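Local atomic coordinates of fatty acid CoA ligase (Marinactinospora thermotolerans, PDB entry 6SQ8), a protein that belongs to the ANL superfamily of AMP-binding enzymes, with a large N-terminal domain followed by a smaller C-terminal one. Residues A65-V70 / C75-L80; M4-R9 / L209-L214; C55-A58 / R62-A65. All coordinates share one frame; numbering follows the deposited sequence.

Contact 1: residues A65-V70 / C75-L80; sequences ALRLAV and CHYVGL
Arg67 carries its CG trans to the backbone N (chi1 -175°) and continues extended to NE, while Tyr77 also holds its CG trans; these torsions send both side chains into the space between helix 61-72 and strand 76-79, where they cross at about a right angle. These elements are the helix and second strand of a beta-alpha-beta unit that starts with strand 52-56, and their local axes run roughly antiparallel, at 146°. The arginine uses both of its characters on one face of the phenol ring. Its aliphatic part makes a CH-pi contact, with Arg67 CG 3.7 Å from the Tyr77 ring centroid, and farther out its guanidinium stacks on the same face with the planes 25° apart. Arg67 NH1 approaches nearest, 3.3 Å from Tyr77 CE2. A long, flat, cationic side chain suits this place because it can cover an aromatic surface and still donate from its N-H groups: NH1 also gives a weak hydrogen bond to Leu202 O.

Nearer the turn, branched Val70 fills the angle between helix and strand. Its CG1 touches Cys75 CB at 3.8 Å and Tyr77 CB at 4.2 Å, and lies against the backbone at Tyr77 N, 3.6 Å away. The backbone closes the turn beside it, where Cys75 N donates to Val70 O at 3.0 Å.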
ATOM      1  N   ALA A  65       4.998  13.997  12.658  1.00 28.62           N
ATOM      2  CA  ALA A  65       6.007  14.292  13.671  1.00 25.88           C
ATOM      3  C   ALA A  65       6.192  13.090  14.600  1.00 26.19           C
ATOM      4  O   ALA A  65       7.318  12.779  14.989  1.00 27.33           O
ATOM      5  CB  ALA A  65       5.615  15.521  14.449  1.00 23.94           C
ATOM      6  N   LEU A  66       5.087  12.435  14.972  1.00 26.34           N
ATOM      7  CA  LEU A  66       5.141  11.369  15.963  1.00 27.39           C
ATOM      8  C   LEU A  66       5.998  10.219  15.423  1.00 27.26           C
ATOM      9  O   LEU A  66       6.821   9.679  16.145  1.00 28.61           O
ATOM     10  CB  LEU A  66       3.729  10.894  16.326  1.00 27.23           C
ATOM     11  CG  LEU A  66       3.657   9.684  17.265  1.00 26.69           C
ATOM     12  CD1 LEU A  66       4.337  10.001  18.577  1.00 26.42           C
ATOM     13  CD2 LEU A  66       2.227   9.241  17.516  1.00 26.10           C
ATOM     14  N   ARG A  67       5.783   9.844  14.158  1.00 29.05           N
ATOM     15  CA  ARG A  67       6.480   8.690  13.570  1.00 30.53           C
ATOM     16  C   ARG A  67       7.985   8.975  13.580  1.00 30.81           C
ATOM     17  O   ARG A  67       8.800   8.127  13.970  1.00 31.76           O
ATOM     18  CB  ARG A  67       5.982   8.412  12.151  1.00 33.05           C
ATOM     19  CG  ARG A  67       6.545   7.156  11.480  1.00 33.75           C
ATOM     20  CD  ARG A  67       6.382   7.232   9.969  1.00 37.72           C
ATOM     21  NE  ARG A  67       6.297   5.955   9.263  1.00 39.10           N
ATOM     22  CZ  ARG A  67       5.176   5.420   8.794  1.00 37.14           C
ATOM     23  NH1 ARG A  67       4.011   5.938   9.149  1.00 40.38           N
ATOM     24  NH2 ARG A  67       5.223   4.381   7.975  1.00 36.82           N
ATOM     25  N   LEU A  68       8.321  10.196  13.168  1.00 30.61           N
ATOM     26  CA  LEU A  68       9.671  10.645  13.025  1.00 32.75           C
ATOM     27  C   LEU A  68      10.336  10.672  14.406  1.00 34.90           C
ATOM     28  O   LEU A  68      11.489  10.274  14.551  1.00 39.62           O
ATOM     29  CB  LEU A  68       9.624  12.024  12.357  1.00 32.61           C
ATOM     30  CG  LEU A  68      10.911  12.524  11.719  1.00 34.53           C
ATOM     31  CD1 LEU A  68      11.673  11.405  11.034  1.00 36.21           C
ATOM     32  CD2 LEU A  68      10.610  13.641  10.740  1.00 35.49           C
ATOM     33  N   ALA A  69       9.586  11.108  15.423  1.00 34.88           N
ATOM     34  CA  ALA A  69      10.075  11.152  16.800  1.00 34.45           C
ATOM     35  C   ALA A  69      10.330   9.731  17.320  1.00 34.27           C
ATOM     36  O   ALA A  69      11.385   9.463  17.866  1.00 36.07           O
ATOM     37  CB  ALA A  69       9.107  11.904  17.674  1.00 35.36           C
ATOM     38  N   VAL A  70       9.375   8.822  17.123  1.00 33.74           N
ATOM     39  CA  VAL A  70       9.530   7.441  17.548  1.00 34.01           C
ATOM     40  C   VAL A  70      10.795   6.835  16.934  1.00 36.96           C
ATOM     41  O   VAL A  70      11.487   6.040  17.574  1.00 48.05           O
ATOM     42  CB  VAL A  70       8.294   6.603  17.183  1.00 36.48           C
ATOM     43  CG1 VAL A  70       8.570   5.101  17.287  1.00 38.24           C
ATOM     44  CG2 VAL A  70       7.080   7.005  18.022  1.00 37.50           C
ATOM     45  N   CYS A  75      13.348   3.918  18.571  1.00 38.00           N
ATOM     46  CA  CYS A  75      12.244   2.947  18.663  1.00 41.52           C
ATOM     47  C   CYS A  75      11.706   2.588  17.270  1.00 38.49           C
ATOM     48  O   CYS A  75      12.037   3.237  16.277  1.00 42.59           O
ATOM     49  CB  CYS A  75      11.129   3.500  19.539  1.00 45.31           C
ATOM     50  SG  CYS A  75      11.591   3.557  21.291  1.00 46.86           S
ATOM     51  N   HIS A  76      10.887   1.533  17.202  1.00 34.82           N
ATOM     52  CA  HIS A  76      10.236   1.157  15.962  1.00 33.67           C
ATOM     53  C   HIS A  76       8.744   1.506  16.015  1.00 35.29           C
ATOM     54  O   HIS A  76       8.014   1.105  16.922  1.00 35.95           O
ATOM     55  CB  HIS A  76      10.522  -0.306  15.599  1.00 33.33           C
ATOM     56  CG  HIS A  76       9.963  -1.345  16.503  1.00 35.08           C
ATOM     57  ND1 HIS A  76      10.760  -2.056  17.388  1.00 36.76           N
ATOM     58  CD2 HIS A  76       8.719  -1.857  16.612  1.00 38.17           C
ATOM     59  CE1 HIS A  76      10.021  -2.947  18.026  1.00 38.25           C
ATOM     60  NE2 HIS A  76       8.761  -2.843  17.573  1.00 40.16           N
ATOM     61  N   TYR A  77       8.314   2.268  15.006  1.00 35.15           N
ATOM     62  CA  TYR A  77       6.943   2.694  14.828  1.00 34.99           C
ATOM     63  C   TYR A  77       6.036   1.509  14.465  1.00 34.37           C
ATOM     64  O   TYR A  77       6.345   0.721  13.572  1.00 32.50           O
ATOM     65  CB  TYR A  77       6.894   3.729  13.712  1.00 35.76           C
ATOM     66  CG  TYR A  77       5.515   4.181  13.319  1.00 36.65           C
ATOM     67  CD1 TYR A  77       4.870   5.193  14.013  1.00 37.11           C
ATOM     68  CD2 TYR A  77       4.876   3.634  12.223  1.00 37.05           C
ATOM     69  CE1 TYR A  77       3.615   5.642  13.634  1.00 37.28           C
ATOM     70  CE2 TYR A  77       3.616   4.064  11.840  1.00 38.36           C
ATOM     71  CZ  TYR A  77       2.985   5.072  12.545  1.00 37.95           C
ATOM     72  OH  TYR A  77       1.758   5.511  12.158  1.00 39.46           O
ATOM     73  N   VAL A  78       4.905   1.419  15.167  1.00 36.26           N
ATOM     74  CA  VAL A  78       3.858   0.437  14.896  1.00 39.39           C
ATOM     75  C   VAL A  78       2.545   1.196  14.660  1.00 39.94           C
ATOM     76  O   VAL A  78       1.826   1.504  15.602  1.00 36.72           O
ATOM     77  CB  VAL A  78       3.723  -0.571  16.055  1.00 37.85           C
ATOM     78  CG1 VAL A  78       2.582  -1.550  15.826  1.00 36.51           C
ATOM     79  CG2 VAL A  78       5.026  -1.304  16.318  1.00 36.93           C
ATOM     80  N   GLY A  79       2.273   1.525  13.395  1.00 38.88           N
ATOM     81  CA  GLY A  79       1.082   2.251  12.994  1.00 36.86           C
ATOM     82  C   GLY A  79      -0.157   1.369  13.026  1.00 38.28           C
ATOM     83  O   GLY A  79      -0.277   0.407  12.259  1.00 38.82           O
ATOM     84  N   LEU A  80      -1.086   1.701  13.928  1.00 39.84           N
ATOM     85  CA  LEU A  80      -2.338   0.992  14.060  1.00 40.35           C
ATOM     86  C   LEU A  80      -3.328   1.491  13.006  1.00 40.81           C
ATOM     87  O   LEU A  80      -3.802   2.621  13.053  1.00 40.60           O
ATOM     88  CB  LEU A  80      -2.869   1.197  15.477  1.00 38.81           C
ATOM     89  CG  LEU A  80      -2.020   0.563  16.567  1.00 39.09           C
ATOM     90  CD1 LEU A  80      -2.498   1.003  17.944  1.00 41.28           C
ATOM     91  CD2 LEU A  80      -2.053  -0.950  16.449  1.00 36.95           C
TER

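Contact 2: residues M4-R9 / L209-L214; sequences MGYARR and LAQCTL
Between residues 4-9 and 209-214, Tyr6 and Gln211 are the pair that touch, joining two helices of the large N-terminal domain of the ANL fold: helix 5-13, at the start of the chain, and helix 205-215. The interface is small, burying 97 Å² in all, and its close part is a side-chain hydrogen bond. Tyr6 OH donates to Gln211 OE1 over 2.7 Å, but the hydroxyl stands above the amide plane, 41° out of it, and not on a lone pair. The oxygen in turn sits at the edge of the phenol ring, near its plane, with Gln211 OE1 3.2 Å from Tyr6 CE2; ring and amide planes are turned 67° apart. With CG trans to its backbone N (chi1 177°), tyrosine spans the gap, and Tyr6 OH also rests 3.4 Å from Gln211 CB. Glutamine suits the receiving end because its amide can accept and donate together: Gln211 NE2 donates to Gln71 OE1 on helix 61-72, which should fix the rotation of the amide in this buried place.

Away from the tyrosine, helix 5-13 becomes more open to solvent. Gly5 is partly exposed and Arg8 exposed, as suits a charged side chain, though it also touches Tyr148. Arg9, extended, reaches helix 175-189, where its NH2 makes a salt bridge with Asp183 OD1. Helix 205-215, by contrast, satisfies a buried threonine internally: Thr213 OG1 donates to Leu209 O at 2.7 Å, on the opposite face of that carbonyl from Thr213 N.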
ATOM      1  N   MET A   4      20.075   5.496  13.208  1.00 41.28           N
ATOM      2  CA  MET A   4      19.553   6.854  13.394  1.00 42.10           C
ATOM      3  C   MET A   4      19.723   7.695  12.116  1.00 36.55           C
ATOM      4  O   MET A   4      19.210   8.829  12.030  1.00 35.91           O
ATOM      5  CB  MET A   4      20.263   7.574  14.551  1.00 43.22           C
ATOM      6  CG  MET A   4      21.755   7.756  14.334  1.00 43.50           C
ATOM      7  SD  MET A   4      22.432   9.129  15.269  1.00 48.02           S
ATOM      8  CE  MET A   4      21.717  10.518  14.383  1.00 50.88           C
ATOM      9  N   GLY A   5      20.446   7.159  11.133  1.00 31.85           N
ATOM     10  CA  GLY A   5      20.767   7.894   9.920  1.00 33.77           C
ATOM     11  C   GLY A   5      19.524   8.255   9.118  1.00 34.68           C
ATOM     12  O   GLY A   5      19.469   9.343   8.499  1.00 30.79           O
ATOM     13  N   TYR A   6      18.523   7.361   9.149  1.00 34.82           N
ATOM     14  CA  TYR A   6      17.269   7.537   8.405  1.00 35.28           C
ATOM     15  C   TYR A   6      16.469   8.726   8.960  1.00 34.92           C
ATOM     16  O   TYR A   6      16.203   9.681   8.232  1.00 36.56           O
ATOM     17  CB  TYR A   6      16.407   6.268   8.394  1.00 36.15           C
ATOM     18  CG  TYR A   6      15.083   6.472   7.700  1.00 36.95           C
ATOM     19  CD1 TYR A   6      15.037   6.873   6.371  1.00 38.97           C
ATOM     20  CD2 TYR A   6      13.882   6.325   8.373  1.00 36.42           C
ATOM     21  CE1 TYR A   6      13.837   7.121   5.725  1.00 39.80           C
ATOM     22  CE2 TYR A   6      12.672   6.558   7.743  1.00 38.64           C
ATOM     23  CZ  TYR A   6      12.651   6.969   6.418  1.00 39.58           C
ATOM     24  OH  TYR A   6      11.469   7.197   5.781  1.00 41.58           O
ATOM     25  N   ALA A   7      16.099   8.658  10.237  1.00 33.15           N
ATOM     26  CA  ALA A   7      15.349   9.734  10.871  1.00 34.10           C
ATOM     27  C   ALA A   7      16.043  11.076  10.614  1.00 33.33           C
ATOM     28  O   ALA A   7      15.389  12.066  10.299  1.00 34.92           O
ATOM     29  CB  ALA A   7      15.189   9.464  12.351  1.00 37.42           C
ATOM     30  N   ARG A   8      17.373  11.101  10.737  1.00 37.03           N
ATOM     31  CA  ARG A   8      18.157  12.325  10.535  1.00 39.30           C
ATOM     32  C   ARG A   8      18.023  12.772   9.075  1.00 35.07           C
ATOM     33  O   ARG A   8      17.924  13.957   8.816  1.00 31.71           O
ATOM     34  CB  ARG A   8      19.634  12.130  10.923  1.00 44.68           C
ATOM     35  CG  ARG A   8      20.444  13.423  11.051  1.00 49.81           C
ATOM     36  CD  ARG A   8      21.960  13.237  11.098  1.00 53.35           C
ATOM     37  NE  ARG A   8      22.610  13.250   9.780  1.00 55.83           N
ATOM     38  CZ  ARG A   8      23.436  14.202   9.348  1.00 56.22           C
ATOM     39  NH1 ARG A   8      23.635  15.292  10.076  1.00 49.58           N
ATOM     40  NH2 ARG A   8      24.106  14.039   8.211  1.00 53.80           N
ATOM     41  N   ARG A   9      18.036  11.816   8.133  1.00 33.80           N
ATOM     42  CA  ARG A   9      17.918  12.136   6.699  1.00 32.72           C
ATOM     43  C   ARG A   9      16.617  12.891   6.443  1.00 32.74           C
ATOM     44  O   ARG A   9      16.595  13.868   5.668  1.00 33.10           O
ATOM     45  CB  ARG A   9      17.950  10.888   5.813  1.00 32.07           C
ATOM     46  CG  ARG A   9      17.959  11.195   4.319  1.00 30.31           C
ATOM     47  CD  ARG A   9      17.831   9.933   3.491  1.00 29.30           C
ATOM     48  NE  ARG A   9      17.724  10.222   2.064  1.00 27.95           N
ATOM     49  CZ  ARG A   9      17.960   9.339   1.107  1.00 24.97           C
ATOM     50  NH1 ARG A   9      18.175   8.063   1.402  1.00 22.64           N
ATOM     51  NH2 ARG A   9      17.997   9.748  -0.146  1.00 22.95           N
ATOM     52  N   LEU A 209       5.401   7.764   2.513  1.00 28.86           N
ATOM     53  CA  LEU A 209       5.413   8.735   1.428  1.00 30.19           C
ATOM     54  C   LEU A 209       5.583  10.141   2.009  1.00 31.41           C
ATOM     55  O   LEU A 209       6.224  10.997   1.388  1.00 33.93           O
ATOM     56  CB  LEU A 209       4.129   8.637   0.597  1.00 30.88           C
ATOM     57  CG  LEU A 209       3.961   7.362  -0.231  1.00 30.33           C
ATOM     58  CD1 LEU A 209       2.575   7.285  -0.831  1.00 30.44           C
ATOM     59  CD2 LEU A 209       5.004   7.261  -1.326  1.00 31.70           C
ATOM     60  N   ALA A 210       4.995  10.389   3.183  1.00 29.36           N
ATOM     61  CA  ALA A 210       5.141  11.671   3.837  1.00 30.40           C
ATOM     62  C   ALA A 210       6.623  11.902   4.163  1.00 30.07           C
ATOM     63  O   ALA A 210       7.157  12.997   3.948  1.00 29.56           O
ATOM     64  CB  ALA A 210       4.278  11.722   5.072  1.00 31.02           C
ATOM     65  N   GLN A 211       7.280  10.853   4.668  1.00 28.51           N
ATOM     66  CA  GLN A 211       8.705  10.936   5.025  1.00 28.83           C
ATOM     67  C   GLN A 211       9.556  11.168   3.769  1.00 28.24           C
ATOM     68  O   GLN A 211      10.442  12.023   3.791  1.00 28.09           O
ATOM     69  CB  GLN A 211       9.136   9.703   5.821  1.00 29.26           C
ATOM     70  CG  GLN A 211       8.675   9.771   7.270  1.00 31.57           C
ATOM     71  CD  GLN A 211       9.237   8.698   8.166  1.00 32.50           C
ATOM     72  OE1 GLN A 211       9.631   7.611   7.723  1.00 33.18           O
ATOM     73  NE2 GLN A 211       9.207   8.992   9.456  1.00 32.29           N
ATOM     74  N   CYS A 212       9.270  10.434   2.680  1.00 25.93           N
ATOM     75  CA  CYS A 212       9.940  10.656   1.403  1.00 23.48           C
ATOM     76  C   CYS A 212       9.768  12.115   0.968  1.00 21.58           C
ATOM     77  O   CYS A 212      10.695  12.751   0.518  1.00 21.80           O
ATOM     78  CB  CYS A 212       9.399   9.721   0.334  1.00 24.35           C
ATOM     79  SG  CYS A 212       9.863   8.000   0.624  1.00 25.37           S
ATOM     80  N   THR A 213       8.556  12.640   1.116  1.00 21.39           N
ATOM     81  CA  THR A 213       8.224  13.993   0.700  1.00 21.37           C
ATOM     82  C   THR A 213       9.038  14.995   1.525  1.00 22.65           C
ATOM     83  O   THR A 213       9.629  15.939   0.966  1.00 23.13           O
ATOM     84  CB  THR A 213       6.718  14.242   0.800  1.00 20.65           C
ATOM     85  OG1 THR A 213       6.133  13.281  -0.073  1.00 20.86           O
ATOM     86  CG2 THR A 213       6.303  15.644   0.414  1.00 20.02           C
ATOM     87  N   LEU A 214       9.080  14.789   2.848  1.00 23.15           N
ATOM     88  CA  LEU A 214       9.805  15.704   3.723  1.00 22.81           C
ATOM     89  C   LEU A 214      11.303  15.663   3.393  1.00 23.14           C
ATOM     90  O   LEU A 214      11.925  16.710   3.248  1.00 25.98           O
ATOM     91  CB  LEU A 214       9.546  15.333   5.180  1.00 22.50           C
ATOM     92  CG  LEU A 214       8.156  15.678   5.717  1.00 22.66           C
ATOM     93  CD1 LEU A 214       7.957  15.122   7.116  1.00 22.24           C
ATOM     94  CD2 LEU A 214       7.942  17.176   5.731  1.00 23.15           C
TER

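Contact 3: residues C55-A58 / R62-A65; sequences CLHA and RAIA
The first connection of a beta-alpha-beta unit, from strand 52-56 into helix 61-72, brings His57, just past the strand, against Ala63 in the first turn of the helix. The chain doubles back within a few residues, and His57 CA and Ala63 CA lie 6.5 Å apart. Both CB atoms are directed at the opposing segment, and the contact is a methyl group set over an imidazole face. Ala63 CB stands 3.6 Å from the centroid of the His57 ring, 18° off the ring normal, which makes it a CH-pi contact; the ring atom closest to this methyl is His57 CG, at 3.4 Å. The imidazole reaches this position with chi1 at 54°, its CG lodged between the backbone N and the carbonyl carbon, and with chi2 at -107° turning one face of the ring to the methyl. Alanine suits the place: its single methyl meets the ring at short range where helix and strand end come close.

Ala58 O adds a marginal touch, 3.9 Å from Ala63 CB. No hydrogen bond links the two segments, and the backbone amides find partners nearby: Ala58 N donates to Glu104 OE1, and Ala63 N pairs with Thr60 OG1 near the start of the helix. Strand 52-56, helix 61-72 and the neighbouring parallel strand 76-79 together form a beta-alpha-beta crossover, and this strand-to-helix connection is its first half.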
ATOM      1  N   CYS A  55       0.990   3.482  17.629  1.00 37.62           N
ATOM      2  CA  CYS A  55       0.475   4.782  17.365  1.00 34.38           C
ATOM      3  C   CYS A  55      -0.872   4.679  16.656  1.00 39.45           C
ATOM      4  O   CYS A  55      -0.999   4.027  15.615  1.00 42.97           O
ATOM      5  CB  CYS A  55       1.449   5.582  16.526  1.00 32.98           C
ATOM      6  SG  CYS A  55       3.035   5.848  17.357  1.00 34.01           S
ATOM      7  N   LEU A  56      -1.871   5.341  17.255  1.00 42.32           N
ATOM      8  CA  LEU A  56      -3.255   5.363  16.802  1.00 39.06           C
ATOM      9  C   LEU A  56      -3.649   6.814  16.518  1.00 37.14           C
ATOM     10  O   LEU A  56      -3.765   7.630  17.432  1.00 36.98           O
ATOM     11  CB  LEU A  56      -4.110   4.759  17.915  1.00 40.05           C
ATOM     12  CG  LEU A  56      -5.580   4.534  17.582  1.00 41.55           C
ATOM     13  CD1 LEU A  56      -5.772   3.431  16.554  1.00 41.87           C
ATOM     14  CD2 LEU A  56      -6.348   4.199  18.847  1.00 42.96           C
ATOM     15  N   HIS A  57      -3.833   7.141  15.238  1.00 35.70           N
ATOM     16  CA  HIS A  57      -4.067   8.523  14.837  1.00 35.91           C
ATOM     17  C   HIS A  57      -4.807   8.573  13.509  1.00 35.13           C
ATOM     18  O   HIS A  57      -4.911   7.592  12.808  1.00 36.33           O
ATOM     19  CB  HIS A  57      -2.738   9.267  14.708  1.00 40.48           C
ATOM     20  CG  HIS A  57      -1.776   8.581  13.797  1.00 42.88           C
ATOM     21  ND1 HIS A  57      -0.667   7.916  14.275  1.00 45.06           N
ATOM     22  CD2 HIS A  57      -1.780   8.403  12.460  1.00 42.19           C
ATOM     23  CE1 HIS A  57      -0.006   7.399  13.267  1.00 44.08           C
ATOM     24  NE2 HIS A  57      -0.680   7.666  12.149  1.00 44.12           N
ATOM     25  N   ALA A  58      -5.294   9.764  13.184  1.00 37.97           N
ATOM     26  CA  ALA A  58      -5.869  10.067  11.888  1.00 38.38           C
ATOM     27  C   ALA A  58      -4.759  10.633  10.985  1.00 36.48           C
ATOM     28  O   ALA A  58      -3.592  10.567  11.328  1.00 36.69           O
ATOM     29  CB  ALA A  58      -7.002  11.045  12.089  1.00 40.20           C
ATOM     30  N   ARG A  62       0.560  16.281  13.119  1.00 31.42           N
ATOM     31  CA  ARG A  62       1.271  15.877  14.326  1.00 31.45           C
ATOM     32  C   ARG A  62       1.637  14.389  14.246  1.00 28.39           C
ATOM     33  O   ARG A  62       2.636  13.967  14.807  1.00 31.02           O
ATOM     34  CB  ARG A  62       0.467  16.193  15.589  1.00 34.10           C
ATOM     35  CG  ARG A  62       0.563  17.651  16.031  1.00 36.23           C
ATOM     36  CD  ARG A  62      -0.226  17.883  17.319  1.00 36.05           C
ATOM     37  NE  ARG A  62      -0.205  19.283  17.742  1.00 33.08           N
ATOM     38  CZ  ARG A  62      -0.938  20.243  17.180  1.00 31.52           C
ATOM     39  NH1 ARG A  62      -1.774  19.971  16.195  1.00 29.01           N
ATOM     40  NH2 ARG A  62      -0.809  21.491  17.585  1.00 35.60           N
ATOM     41  N   ALA A  63       0.842  13.601  13.535  1.00 26.19           N
ATOM     42  CA  ALA A  63       1.106  12.170  13.419  1.00 27.86           C
ATOM     43  C   ALA A  63       2.357  11.917  12.565  1.00 26.76           C
ATOM     44  O   ALA A  63       3.011  10.868  12.703  1.00 26.05           O
ATOM     45  CB  ALA A  63      -0.104  11.449  12.864  1.00 28.83           C
ATOM     46  N   ILE A  64       2.649  12.859  11.663  1.00 27.52           N
ATOM     47  CA  ILE A  64       3.853  12.851  10.838  1.00 29.05           C
ATOM     48  C   ILE A  64       5.080  13.000  11.755  1.00 30.21           C
ATOM     49  O   ILE A  64       6.074  12.220  11.628  1.00 31.60           O
ATOM     50  CB  ILE A  64       3.793  13.952   9.751  1.00 26.61           C
ATOM     51  CG1 ILE A  64       2.717  13.656   8.711  1.00 27.58           C
ATOM     52  CG2 ILE A  64       5.146  14.154   9.098  1.00 26.53           C
ATOM     53  CD1 ILE A  64       2.586  14.709   7.646  1.00 28.71           C
ATOM     54  N   ALA A  65       4.998  13.997  12.658  1.00 28.62           N
ATOM     55  CA  ALA A  65       6.007  14.292  13.671  1.00 25.88           C
ATOM     56  C   ALA A  65       6.192  13.090  14.600  1.00 26.19           C
ATOM     57  O   ALA A  65       7.318  12.779  14.989  1.00 27.33           O
ATOM     58  CB  ALA A  65       5.615  15.521  14.449  1.00 23.94           C
TER

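Overall arrangement
Contacts 1 and 3 share helix 61-72 and Ala65, and their centres are about 8 Å apart; contact 3 opens the beta-alpha-beta unit and contact 1 closes it. Strands 52-56 and 76-79 are neighbours in one parallel sheet, joined by a probable hydrogen bond from Leu80 N to Cys55 O, 2.9 Å. Helix 205-215 of contact 2, centred about 12 Å from contact 1, also packs on helix 61-72: Gln211 NE2 lies 3.4 Å from Arg67 CD, and Leu214 CD1 3.6 Å from Ile64 CG2. Bound 1-ethanoyl-9H-pyrido[3,4-b]indole-3-carboxylic acid is about 7 Å from the Arg67 side chain and about 9 Å from that of Tyr6; its pocket includes Leu205, which begins helix 205-215.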